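Local atomic coordinates of spectinomycin phosphotransferase (Legionella pneumophila, PDB entry 3I1A), a protein that probably transfers a phosphate group from a bound nucleotide to the antibiotic spectinomycin, thereby conferring resistance to it. Residues L141-Y146 against E233-P238; L125-H129 against R241-F245; K3-A8 against A37-Q41; V17-I21 against I81-E85. One frame throughout, in Å; residues are numbered along the deposited sequence.

Contact 1 (L141-Y146 against E233-P238)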
loop_
_atom_site.group_PDB
_atom_site.type_symbol
_atom_site.label_atom_id
_atom_site.label_comp_id
_atom_site.label_asym_id
_atom_site.label_seq_id
_atom_site.Cartn_x
_atom_site.Cartn_y
_atom_site.Cartn_z
ATOM N N LEU A 141 0.835 15.419 -5.698
ATOM C CA LEU A 141 1.456 14.316 -4.964
ATOM C C LEU A 141 2.045 14.741 -3.631
ATOM O O LEU A 141 2.637 15.818 -3.518
ATOM C CB LEU A 141 2.579 13.689 -5.824
ATOM C CG LEU A 141 2.061 12.855 -6.993
ATOM C CD1 LEU A 141 3.192 12.629 -8.013
ATOM C CD2 LEU A 141 1.509 11.534 -6.438
ATOM N N ARG A 142 1.876 13.900 -2.619
ATOM C CA ARG A 142 2.463 14.179 -1.333
ATOM C C ARG A 142 3.970 13.970 -1.508
ATOM O O ARG A 142 4.414 13.130 -2.316
ATOM C CB ARG A 142 1.893 13.238 -0.276
ATOM C CG ARG A 142 2.107 11.776 -0.545
ATOM C CD ARG A 142 1.087 10.973 0.219
ATOM N NE ARG A 142 1.342 9.545 0.069
ATOM C CZ ARG A 142 2.147 8.854 0.861
ATOM N NH1 ARG A 142 2.772 9.464 1.863
ATOM N NH2 ARG A 142 2.313 7.553 0.669
ATOM N N LYS A 143 4.746 14.766 -0.780
ATOM C CA LYS A 143 6.196 14.698 -0.845
ATOM C C LYS A 143 6.778 14.096 0.428
ATOM O O LYS A 143 6.251 14.307 1.522
ATOM C CB LYS A 143 6.770 16.113 -1.031
ATOM C CG LYS A 143 7.208 16.502 -2.452
ATOM C CD LYS A 143 6.073 16.604 -3.439
ATOM C CE LYS A 143 5.179 17.801 -3.158
ATOM N NZ LYS A 143 4.156 17.909 -4.224
ATOM N N GLU A 144 7.863 13.337 0.289
ATOM C CA GLU A 144 8.520 12.791 1.471
ATOM C C GLU A 144 9.100 13.985 2.231
ATOM O O GLU A 144 9.840 14.795 1.653
ATOM C CB GLU A 144 9.675 11.866 1.080
ATOM C CG GLU A 144 10.473 11.294 2.250
ATOM C CD GLU A 144 9.581 10.516 3.200
ATOM O OE1 GLU A 144 9.135 9.429 2.781
ATOM O OE2 GLU A 144 9.312 11.005 4.330
ATOM N N ILE A 145 8.749 14.112 3.507
ATOM C CA ILE A 145 9.309 15.194 4.334
ATOM C C ILE A 145 9.979 14.688 5.618
ATOM O O ILE A 145 10.333 15.486 6.497
ATOM C CB ILE A 145 8.252 16.272 4.695
ATOM C CG1 ILE A 145 7.102 15.671 5.492
ATOM C CG2 ILE A 145 7.735 16.919 3.415
ATOM C CD1 ILE A 145 6.106 16.743 5.965
ATOM N N TYR A 146 10.163 13.370 5.709
ATOM C CA TYR A 146 10.799 12.727 6.852
ATOM C C TYR A 146 10.149 13.115 8.169
ATOM O O TYR A 146 10.823 13.365 9.167
ATOM C CB TYR A 146 12.291 13.064 6.844
ATOM C CG TYR A 146 12.971 12.527 5.597
ATOM C CD1 TYR A 146 13.278 11.179 5.489
ATOM C CD2 TYR A 146 13.228 13.347 4.495
ATOM C CE1 TYR A 146 13.813 10.649 4.320
ATOM C CE2 TYR A 146 13.777 12.815 3.307
ATOM C CZ TYR A 146 14.060 11.459 3.242
ATOM O OH TYR A 146 14.601 10.898 2.100
ATOM N N GLU A 233 -2.395 5.906 -2.584
ATOM C CA GLU A 233 -1.556 6.937 -1.995
ATOM C C GLU A 233 -0.115 6.962 -2.503
ATOM O O GLU A 233 0.811 6.754 -1.724
ATOM C CB GLU A 233 -1.560 6.769 -0.473
ATOM C CG GLU A 233 -2.938 6.835 0.148
ATOM C CD GLU A 233 -3.264 8.216 0.677
ATOM O OE1 GLU A 233 -3.248 9.180 -0.127
ATOM O OE2 GLU A 233 -3.531 8.338 1.896
ATOM N N PRO A 234 0.088 7.190 -3.810
ATOM C CA PRO A 234 1.452 7.236 -4.354
ATOM C C PRO A 234 2.107 8.509 -3.809
ATOM O O PRO A 234 1.452 9.286 -3.121
ATOM C CB PRO A 234 1.225 7.289 -5.865
ATOM C CG PRO A 234 -0.081 8.044 -5.994
ATOM C CD PRO A 234 -0.913 7.448 -4.859
ATOM N N MET A 235 3.373 8.747 -4.138
ATOM C CA MET A 235 4.071 9.931 -3.618
ATOM C C MET A 235 5.370 10.200 -4.383
ATOM O O MET A 235 5.767 9.401 -5.233
ATOM C CB MET A 235 4.429 9.717 -2.142
ATOM C CG MET A 235 5.574 8.721 -1.910
ATOM S SD MET A 235 5.963 8.364 -0.169
ATOM C CE MET A 235 6.379 10.011 0.443
ATOM N N LEU A 236 5.997 11.342 -4.103
ATOM C CA LEU A 236 7.288 11.653 -4.701
ATOM C C LEU A 236 8.261 11.472 -3.552
ATOM O O LEU A 236 8.101 12.073 -2.492
ATOM C CB LEU A 236 7.345 13.096 -5.227
ATOM C CG LEU A 236 6.486 13.324 -6.461
ATOM C CD1 LEU A 236 6.407 14.783 -6.823
ATOM C CD2 LEU A 236 7.093 12.540 -7.598
ATOM N N ALA A 237 9.265 10.616 -3.748
ATOM C CA ALA A 237 10.208 10.361 -2.686
ATOM C C ALA A 237 11.402 9.653 -3.326
ATOM O O ALA A 237 11.372 9.345 -4.519
ATOM C CB ALA A 237 9.529 9.432 -1.659
ATOM N N PRO A 238 12.480 9.450 -2.562
ATOM C CA PRO A 238 13.663 8.753 -3.078
ATOM C C PRO A 238 13.191 7.352 -3.470
ATOM O O PRO A 238 12.303 6.796 -2.818
ATOM C CB PRO A 238 14.581 8.685 -1.860
ATOM C CG PRO A 238 14.236 9.950 -1.121
ATOM C CD PRO A 238 12.712 9.940 -1.194
HETATM O O HOH W 1 -0.083 11.787 -3.113
#

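Contact 2 (L125-H129 against R241-F245)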
loop_
_atom_site.group_PDB
_atom_site.type_symbol
_atom_site.label_atom_id
_atom_site.label_comp_id
_atom_site.label_asym_id
_atom_site.label_seq_id
_atom_site.Cartn_x
_atom_site.Cartn_y
_atom_site.Cartn_z
ATOM N N LEU A 125 8.848 -1.609 -11.907
ATOM C CA LEU A 125 9.084 -0.594 -10.900
ATOM C C LEU A 125 10.119 0.394 -11.423
ATOM O O LEU A 125 10.052 1.574 -11.115
ATOM C CB LEU A 125 9.529 -1.226 -9.592
ATOM C CG LEU A 125 9.381 -0.350 -8.353
ATOM C CD1 LEU A 125 7.931 0.128 -8.214
ATOM C CD2 LEU A 125 9.746 -1.163 -7.121
ATOM N N ARG A 126 11.078 -0.052 -12.237
ATOM C CA ARG A 126 12.033 0.915 -12.784
ATOM C C ARG A 126 11.288 1.854 -13.747
ATOM O O ARG A 126 11.559 3.061 -13.800
ATOM C CB ARG A 126 13.176 0.189 -13.515
ATOM C CG ARG A 126 14.235 1.125 -14.152
ATOM C CD ARG A 126 15.019 1.896 -13.098
ATOM N NE ARG A 126 15.974 2.840 -13.697
ATOM C CZ ARG A 126 17.121 2.490 -14.283
ATOM N NH1 ARG A 126 17.488 1.215 -14.359
ATOM N NH2 ARG A 126 17.914 3.426 -14.806
ATOM N N GLN A 127 10.350 1.301 -14.515
ATOM C CA GLN A 127 9.554 2.095 -15.452
ATOM C C GLN A 127 8.792 3.183 -14.713
ATOM O O GLN A 127 8.699 4.323 -15.171
ATOM C CB GLN A 127 8.518 1.230 -16.174
ATOM C CG GLN A 127 8.975 0.559 -17.454
ATOM C CD GLN A 127 7.785 0.011 -18.225
ATOM O OE1 GLN A 127 7.180 -0.966 -17.815
ATOM N NE2 GLN A 127 7.431 0.660 -19.328
ATOM N N ILE A 128 8.225 2.805 -13.578
ATOM C CA ILE A 128 7.451 3.729 -12.763
ATOM C C ILE A 128 8.369 4.815 -12.224
ATOM O O ILE A 128 8.072 6.011 -12.341
ATOM C CB ILE A 128 6.738 2.970 -11.595
ATOM C CG1 ILE A 128 5.619 2.085 -12.154
ATOM C CG2 ILE A 128 6.154 3.975 -10.583
ATOM C CD1 ILE A 128 5.211 0.939 -11.209
ATOM N N HIS A 129 9.499 4.422 -11.658
ATOM C CA HIS A 129 10.415 5.408 -11.103
ATOM C C HIS A 129 10.983 6.358 -12.153
ATOM O O HIS A 129 11.368 7.469 -11.824
ATOM C CB HIS A 129 11.572 4.714 -10.371
ATOM C CG HIS A 129 11.135 3.966 -9.151
ATOM N ND1 HIS A 129 11.957 3.100 -8.467
ATOM C CD2 HIS A 129 9.968 3.996 -8.467
ATOM C CE1 HIS A 129 11.315 2.629 -7.408
ATOM N NE2 HIS A 129 10.104 3.159 -7.387
ATOM N N ARG A 241 12.147 4.416 -1.157
ATOM C CA ARG A 241 10.813 4.306 -0.544
ATOM C C ARG A 241 10.163 3.001 -1.030
ATOM O O ARG A 241 9.429 2.323 -0.280
ATOM C CB ARG A 241 9.963 5.483 -0.992
ATOM C CG ARG A 241 8.462 5.311 -0.801
ATOM C CD ARG A 241 8.057 5.457 0.651
ATOM N NE ARG A 241 8.222 4.195 1.372
ATOM C CZ ARG A 241 7.806 4.019 2.615
ATOM N NH1 ARG A 241 7.208 5.022 3.257
ATOM N NH2 ARG A 241 8.004 2.849 3.222
ATOM N N ASP A 242 10.384 2.674 -2.301
ATOM C CA ASP A 242 9.859 1.432 -2.845
ATOM C C ASP A 242 10.874 0.280 -2.784
ATOM O O ASP A 242 10.514 -0.878 -2.509
ATOM C CB ASP A 242 9.418 1.603 -4.315
ATOM C CG ASP A 242 8.136 2.394 -4.452
ATOM O OD1 ASP A 242 7.423 2.569 -3.441
ATOM O OD2 ASP A 242 7.830 2.815 -5.584
ATOM N N LEU A 243 12.148 0.573 -3.025
ATOM C CA LEU A 243 13.131 -0.502 -3.032
ATOM C C LEU A 243 13.295 -1.229 -1.695
ATOM O O LEU A 243 13.708 -2.386 -1.676
ATOM C CB LEU A 243 14.496 0.020 -3.536
ATOM C CG LEU A 243 14.439 0.490 -5.000
ATOM C CD1 LEU A 243 15.854 0.935 -5.503
ATOM C CD2 LEU A 243 13.899 -0.642 -5.870
ATOM N N MET A 244 12.952 -0.564 -0.595
ATOM C CA MET A 244 13.106 -1.156 0.724
ATOM C C MET A 244 12.301 -2.443 0.882
ATOM O O MET A 244 12.627 -3.286 1.722
ATOM C CB MET A 244 12.685 -0.159 1.804
ATOM C CG MET A 244 11.221 0.223 1.760
ATOM S SD MET A 244 10.450 0.304 3.431
ATOM C CE MET A 244 9.948 -1.458 3.603
ATOM N N PHE A 245 11.270 -2.598 0.070
ATOM C CA PHE A 245 10.430 -3.787 0.157
ATOM C C PHE A 245 11.077 -5.031 -0.453
ATOM O O PHE A 245 10.733 -6.158 -0.085
ATOM C CB PHE A 245 9.087 -3.520 -0.522
ATOM C CG PHE A 245 8.215 -2.550 0.241
ATOM C CD1 PHE A 245 8.242 -1.183 -0.051
ATOM C CD2 PHE A 245 7.410 -2.994 1.288
ATOM C CE1 PHE A 245 7.477 -0.272 0.696
ATOM C CE2 PHE A 245 6.639 -2.081 2.036
ATOM C CZ PHE A 245 6.676 -0.732 1.740
#

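Contact 3 (K3-A8 against A37-Q41)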
loop_
_atom_site.group_PDB
_atom_site.type_symbol
_atom_site.label_atom_id
_atom_site.label_comp_id
_atom_site.label_asym_id
_atom_site.label_seq_id
_atom_site.Cartn_x
_atom_site.Cartn_y
_atom_site.Cartn_z
ATOM N N LYS A 3 -26.465 4.890 2.711
ATOM C CA LYS A 3 -25.309 5.802 2.462
ATOM C C LYS A 3 -24.983 5.828 0.976
ATOM O O LYS A 3 -24.479 6.825 0.449
ATOM C CB LYS A 3 -24.084 5.319 3.248
ATOM C CG LYS A 3 -22.906 6.275 3.232
ATOM C CD LYS A 3 -23.367 7.713 3.421
ATOM C CE LYS A 3 -22.264 8.569 4.023
ATOM N NZ LYS A 3 -21.986 8.168 5.437
ATOM N N GLN A 4 -25.291 4.725 0.307
ATOM C CA GLN A 4 -25.031 4.580 -1.120
ATOM C C GLN A 4 -25.662 5.707 -1.934
ATOM O O GLN A 4 -26.803 6.111 -1.682
ATOM C CB GLN A 4 -25.567 3.235 -1.595
ATOM C CG GLN A 4 -25.184 2.092 -0.684
ATOM C CD GLN A 4 -25.708 0.754 -1.158
ATOM O OE1 GLN A 4 -25.847 -0.179 -0.373
ATOM N NE2 GLN A 4 -25.992 0.650 -2.447
ATOM N N PRO A 5 -24.921 6.240 -2.919
ATOM C CA PRO A 5 -25.419 7.325 -3.771
ATOM C C PRO A 5 -26.550 6.895 -4.711
ATOM O O PRO A 5 -27.335 7.728 -5.176
ATOM C CB PRO A 5 -24.170 7.773 -4.532
ATOM C CG PRO A 5 -23.342 6.527 -4.596
ATOM C CD PRO A 5 -23.509 5.938 -3.217
ATOM N N ILE A 6 -26.619 5.596 -4.985
ATOM C CA ILE A 6 -27.638 5.026 -5.864
ATOM C C ILE A 6 -28.038 3.630 -5.399
ATOM O O ILE A 6 -27.371 3.032 -4.557
ATOM C CB ILE A 6 -27.117 4.874 -7.298
ATOM C CG1 ILE A 6 -25.934 3.898 -7.302
ATOM C CG2 ILE A 6 -26.710 6.236 -7.848
ATOM C CD1 ILE A 6 -25.342 3.653 -8.651
ATOM N N GLN A 7 -29.143 3.127 -5.947
ATOM C CA GLN A 7 -29.616 1.780 -5.655
ATOM C C GLN A 7 -28.896 0.929 -6.713
ATOM O O GLN A 7 -28.761 1.353 -7.858
ATOM C CB GLN A 7 -31.133 1.694 -5.837
ATOM C CG GLN A 7 -31.777 0.541 -5.089
ATOM C CD GLN A 7 -31.358 -0.801 -5.619
ATOM O OE1 GLN A 7 -30.818 -1.638 -4.887
ATOM N NE2 GLN A 7 -31.611 -1.025 -6.898
ATOM N N ALA A 8 -28.446 -0.262 -6.335
ATOM C CA ALA A 8 -27.693 -1.116 -7.257
ATOM C C ALA A 8 -28.244 -1.229 -8.682
ATOM O O ALA A 8 -27.483 -1.235 -9.655
ATOM C CB ALA A 8 -27.527 -2.510 -6.651
ATOM N N ALA A 37 -16.220 5.128 -0.321
ATOM C CA ALA A 37 -16.297 4.227 -1.465
ATOM C C ALA A 37 -17.344 3.142 -1.270
ATOM O O ALA A 37 -17.533 2.625 -0.169
ATOM C CB ALA A 37 -14.949 3.600 -1.726
ATOM N N PHE A 38 -18.027 2.813 -2.358
ATOM C CA PHE A 38 -19.048 1.783 -2.344
ATOM C C PHE A 38 -18.745 0.859 -3.518
ATOM O O PHE A 38 -18.638 1.313 -4.662
ATOM C CB PHE A 38 -20.429 2.424 -2.481
ATOM C CG PHE A 38 -20.686 3.506 -1.476
ATOM C CD1 PHE A 38 -20.181 4.785 -1.674
ATOM C CD2 PHE A 38 -21.402 3.237 -0.309
ATOM C CE1 PHE A 38 -20.384 5.782 -0.731
ATOM C CE2 PHE A 38 -21.610 4.228 0.643
ATOM C CZ PHE A 38 -21.100 5.501 0.431
ATOM N N ALA A 39 -18.581 -0.430 -3.232
ATOM C CA ALA A 39 -18.255 -1.402 -4.270
ATOM C C ALA A 39 -19.461 -2.249 -4.631
ATOM O O ALA A 39 -20.299 -2.572 -3.775
ATOM C CB ALA A 39 -17.093 -2.291 -3.813
ATOM N N TYR A 40 -19.542 -2.603 -5.910
ATOM C CA TYR A 40 -20.644 -3.393 -6.426
ATOM C C TYR A 40 -20.139 -4.409 -7.425
ATOM O O TYR A 40 -19.116 -4.180 -8.082
ATOM C CB TYR A 40 -21.646 -2.498 -7.177
ATOM C CG TYR A 40 -22.311 -1.395 -6.390
ATOM C CD1 TYR A 40 -21.653 -0.193 -6.137
ATOM C CD2 TYR A 40 -23.615 -1.559 -5.902
ATOM C CE1 TYR A 40 -22.272 0.823 -5.411
ATOM C CE2 TYR A 40 -24.241 -0.560 -5.179
ATOM C CZ TYR A 40 -23.562 0.630 -4.933
ATOM O OH TYR A 40 -24.171 1.608 -4.195
ATOM N N GLN A 41 -20.858 -5.526 -7.544
ATOM C CA GLN A 41 -20.524 -6.537 -8.545
ATOM C C GLN A 41 -21.631 -6.430 -9.584
ATOM O O GLN A 41 -22.816 -6.571 -9.255
ATOM C CB GLN A 41 -20.517 -7.961 -7.971
ATOM C CG GLN A 41 -20.246 -9.024 -9.058
ATOM C CD GLN A 41 -20.406 -10.454 -8.558
ATOM O OE1 GLN A 41 -19.765 -10.856 -7.590
ATOM N NE2 GLN A 41 -21.263 -11.229 -9.226
#

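Contact 4 (V17-I21 against I81-E85)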
loop_
_atom_site.group_PDB
_atom_site.type_symbol
_atom_site.label_atom_id
_atom_site.label_comp_id
_atom_site.label_asym_id
_atom_site.label_seq_id
_atom_site.Cartn_x
_atom_site.Cartn_y
_atom_site.Cartn_z
ATOM N N VAL A 17 -25.460 3.577 -20.363
ATOM C CA VAL A 17 -25.274 4.937 -20.860
ATOM C C VAL A 17 -23.820 5.370 -21.024
ATOM O O VAL A 17 -23.404 5.798 -22.108
ATOM C CB VAL A 17 -26.008 5.940 -19.933
ATOM C CG1 VAL A 17 -25.601 7.384 -20.240
ATOM C CG2 VAL A 17 -27.511 5.786 -20.102
ATOM N N HIS A 18 -23.026 5.218 -19.969
ATOM C CA HIS A 18 -21.644 5.687 -19.995
ATOM C C HIS A 18 -20.560 4.752 -20.463
ATOM O O HIS A 18 -19.466 5.196 -20.804
ATOM C CB HIS A 18 -21.287 6.199 -18.592
ATOM C CG HIS A 18 -22.199 7.278 -18.112
ATOM N ND1 HIS A 18 -22.193 8.544 -18.655
ATOM C CD2 HIS A 18 -23.169 7.276 -17.169
ATOM C CE1 HIS A 18 -23.121 9.276 -18.068
ATOM N NE2 HIS A 18 -23.730 8.530 -17.163
ATOM N N TYR A 19 -20.845 3.456 -20.448
ATOM C CA TYR A 19 -19.860 2.463 -20.837
ATOM C C TYR A 19 -20.315 1.580 -21.993
ATOM O O TYR A 19 -19.499 0.857 -22.584
ATOM C CB TYR A 19 -19.519 1.576 -19.633
ATOM C CG TYR A 19 -18.772 2.300 -18.522
ATOM C CD1 TYR A 19 -19.452 3.006 -17.537
ATOM C CD2 TYR A 19 -17.378 2.269 -18.475
ATOM C CE1 TYR A 19 -18.740 3.674 -16.504
ATOM C CE2 TYR A 19 -16.669 2.925 -17.472
ATOM C CZ TYR A 19 -17.349 3.620 -16.494
ATOM O OH TYR A 19 -16.610 4.252 -15.505
ATOM N N GLY A 20 -21.605 1.638 -22.301
ATOM C CA GLY A 20 -22.142 0.820 -23.382
ATOM C C GLY A 20 -22.195 -0.649 -23.002
ATOM O O GLY A 20 -22.217 -1.525 -23.874
ATOM N N ILE A 21 -22.231 -0.925 -21.701
ATOM C CA ILE A 21 -22.264 -2.293 -21.224
ATOM C C ILE A 21 -23.638 -2.713 -20.705
ATOM O O ILE A 21 -24.277 -1.979 -19.937
ATOM C CB ILE A 21 -21.238 -2.503 -20.101
ATOM C CG1 ILE A 21 -19.816 -2.234 -20.612
ATOM C CG2 ILE A 21 -21.361 -3.918 -19.555
ATOM C CD1 ILE A 21 -18.795 -2.082 -19.441
ATOM N N ILE A 81 -12.047 0.113 -16.765
ATOM C CA ILE A 81 -12.636 -0.066 -18.088
ATOM C C ILE A 81 -12.857 1.376 -18.586
ATOM O O ILE A 81 -13.274 2.239 -17.812
ATOM C CB ILE A 81 -14.014 -0.779 -17.984
ATOM C CG1 ILE A 81 -13.847 -2.199 -17.432
ATOM C CG2 ILE A 81 -14.705 -0.807 -19.353
ATOM C CD1 ILE A 81 -12.923 -3.069 -18.251
ATOM N N HIS A 82 -12.566 1.653 -19.856
ATOM C CA HIS A 82 -12.755 2.991 -20.400
ATOM C C HIS A 82 -14.224 3.322 -20.601
ATOM O O HIS A 82 -15.010 2.443 -20.984
ATOM C CB HIS A 82 -12.115 3.112 -21.786
ATOM C CG HIS A 82 -10.624 3.093 -21.784
ATOM N ND1 HIS A 82 -9.883 2.439 -20.828
ATOM C CD2 HIS A 82 -9.735 3.584 -22.679
ATOM C CE1 HIS A 82 -8.601 2.524 -21.131
ATOM N NE2 HIS A 82 -8.484 3.214 -22.251
ATOM N N THR A 83 -14.594 4.583 -20.375
ATOM C CA THR A 83 -15.967 5.014 -20.623
ATOM C C THR A 83 -16.045 5.163 -22.140
ATOM O O THR A 83 -15.026 5.047 -22.811
ATOM C CB THR A 83 -16.277 6.372 -20.010
ATOM O OG1 THR A 83 -15.557 7.397 -20.720
ATOM C CG2 THR A 83 -15.893 6.381 -18.530
ATOM N N LEU A 84 -17.233 5.415 -22.678
ATOM C CA LEU A 84 -17.370 5.557 -24.125
ATOM C C LEU A 84 -16.585 6.757 -24.645
ATOM O O LEU A 84 -16.195 6.776 -25.822
ATOM C CB LEU A 84 -18.849 5.656 -24.529
ATOM C CG LEU A 84 -19.602 4.322 -24.378
ATOM C CD1 LEU A 84 -21.097 4.514 -24.635
ATOM C CD2 LEU A 84 -18.998 3.286 -25.330
ATOM N N GLU A 85 -16.336 7.737 -23.772
ATOM C CA GLU A 85 -15.566 8.934 -24.149
ATOM C C GLU A 85 -14.068 8.667 -23.923
ATOM O O GLU A 85 -13.232 9.586 -23.949
ATOM C CB GLU A 85 -15.988 10.144 -23.307
ATOM C CG GLU A 85 -17.484 10.429 -23.290
ATOM C CD GLU A 85 -17.850 11.615 -22.401
ATOM O OE1 GLU A 85 -17.362 11.692 -21.252
ATOM O OE2 GLU A 85 -18.637 12.474 -22.847
HETATM O O HOH W 2 -14.036 3.288 -15.324
HETATM O O HOH W 3 -16.988 2.032 -23.041
#

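Contact 1 (L141-Y146 against E233-P238)
The long side chain of Arg142 lies across Met235, whose CB sits over one face of the guanidinium and comes within 3.5 Å of Arg142 CG. Arg142 NH2 makes a good hydrogen bond of 2.9 Å to Glu233 O, while Arg142 NE makes weak bonds to Glu233 O (3.4 Å) and Pro234 O (3.2 Å). A water joins the same two regions, accepting from Arg142 N and donating to Pro234 O, each at 2.9 Å. Beyond this polar end, the backbone of Leu236 bonds on either side of Lys143: Leu236 N donates to Arg142 O at 3.0 Å, and Glu144 N donates to Leu236 O at 3.1 Å. This is the classic pattern of a parallel beta bridge, here pairing Lys143 with Leu236. It joins 142-143 as an edge strand to 235-237, which pairs on its far side with 207-209 in the three-stranded mixed sheet of a kinase-like phosphotransferase core. Glu233 lies three residues beyond Asp230, which binds Mg2+ in another structure of this protein (no metal is bound here). Leu141 CD1 packs on Leu236 CG at 3.7 Å and Leu141 CD2 on Pro234 CG at 3.9 Å, and both Leu141 and Pro234 also touch Ile61 and Ile65 of helix 61-71. At the other end, Glu144 CB rests 3.7 Å from Ala237 CB, its OE1 bonded to Tyr280 OH, and Tyr146 OH approaches Pro238 CG at 3.4 Å.

Contact 2 (L125-H129 against R241-F245)
A histidine-carboxylate hydrogen bond, fully buried, spans two helices whose backbones stay well apart: the nearest CA atoms, of Leu125 and Asp242, are 8.3 Å from each other. His129 NE2 donates to Asp242 OD2 at 2.9 Å and almost linearly, at 169°, with the carboxylate oxygen near the plane of the ring. Leucines flank the pair. Leu125 CD1 lies 3.8 Å from Asp242 OD2, and Leu125 CD2 makes a looser apolar contact of 4.4 Å with Leu243 CD2, in a region also lined by Phe263 of helix 257-267. His129 ND1 bonds to Tyr267 OH, while Asp242 also receives the backbone amides of His210 and Ser211, which begin the loop running to Asn217, a Mg2+ ligand in another structure of this protein. As in protein kinases, to whose catalytic loop this one corresponds, Asp242 probably holds it through the loop's backbone. Three N-H groups, two on OD2 and one on OD1, are consistent with an ionised Asp242 carboxylate whose buried charge is met by hydrogen bonds.

Contact 3 (K3-A8 against A37-Q41)
Strand 38-43 belongs to the antiparallel five-stranded sheet of the kinase-like N-terminal lobe, and the irregular, curving N-terminal segment 3-8 lies over the face of this strand that carries Phe38 and Tyr40. Two residues apart, both aromatics point toward 3-8, and their shared rotamer (m, chi2 80°) gives the rings a similar orientation on their strand. Phe38 offers a ring face: Pro5 CD stands 4.0 Å from the ring centroid and Gln4 CA 4.2 Å, both CH-pi contacts close to the ring normal. Lys3 meets the same ring at its edge, with CG 3.4 Å from Phe38 CZ. Gln4 combines an m chi1 with a t chi2, which carries its amide out beyond the Phe38 ring to Tyr40, where NE2 gives Tyr40 OH a short but strongly bent, and therefore weak, hydrogen bond of 2.7 Å. Ile6 takes the p rotamer and packs on Leu11 and Leu14 of helix 10-19 and on Leu53 of strand 48-55; Tyr40 also touches Leu11 and Leu53, so Ile6 and Tyr40 share these neighbours. Ala39, on the other side of the strand, touches Phe50, seen to bind ADP and AMP, so the N-terminal segment covers the face of the strand away from that residue. At the far end, Ala8 CA and Ala8 CB both lie 4.1 Å from Tyr40 CE2.

Contact 4 (V17-I21 against I81-E85)
Ile81 begins the contact with its CG2, which packs 4.2 Å from Tyr19 CD2 and 4.3 Å from Ile21 CD1. Its carbonyl turns to the tyrosine edge, Ile81 O lying 3.5 Å from Tyr19 CE2, and a water bridges that same oxygen to Tyr19 OH, 2.8 Å from each. At His82 the backbone takes over: a second water donates both to His82 O (2.9 Å) and to Tyr19 O (2.8 Å). Thr83 follows with CG2 3.7 Å from Tyr19 CE2, while its OG1 accepts from Lys87 N within its own loop. Leu84 supplies the one direct hydrogen bond, from its N to His18 O at 2.9 Å and 164°, using a carbonyl in the last turn of helix 10-19. The Leu84 side chain lies across the helix end, Leu84 CD1 being 3.7 Å from both Val17 O and Gly20 N. Gly20, with phi of 72°, leaves the helix here, where a beta carbon would crowd Leu84 CD2. The loop thus receives the C-terminal end of a helix at the margin of a kinase-like N-terminal lobe, and Ile81 also touches Pro101, a residue of the AMP- and ADP-binding site.

Overall arrangement
From the N terminus, residues 3-8 meet 37-41, closing contact 3 and laying the start of the chain on the N-terminal sheet. Contact 4 opens inside that loop, at 17-21, but closes only at 81-85, so the two cross: they hold the segment leading into helix 10-19 and the helix's C-terminal end. The chain then passes to the second lobe. Contact 2 opens at 125-129 and contact 1 at 141-146; contact 1 closes first, at 233-238, nested within the loop that contact 2 completes at 241-245. These two touch, Met235 SD meeting Arg241 CD at 3.7 Å, contact 1 pairing strands 142-143 and 235-237, contact 2 joining helix 115-129 to helix 240-243, which follows strand 235-237.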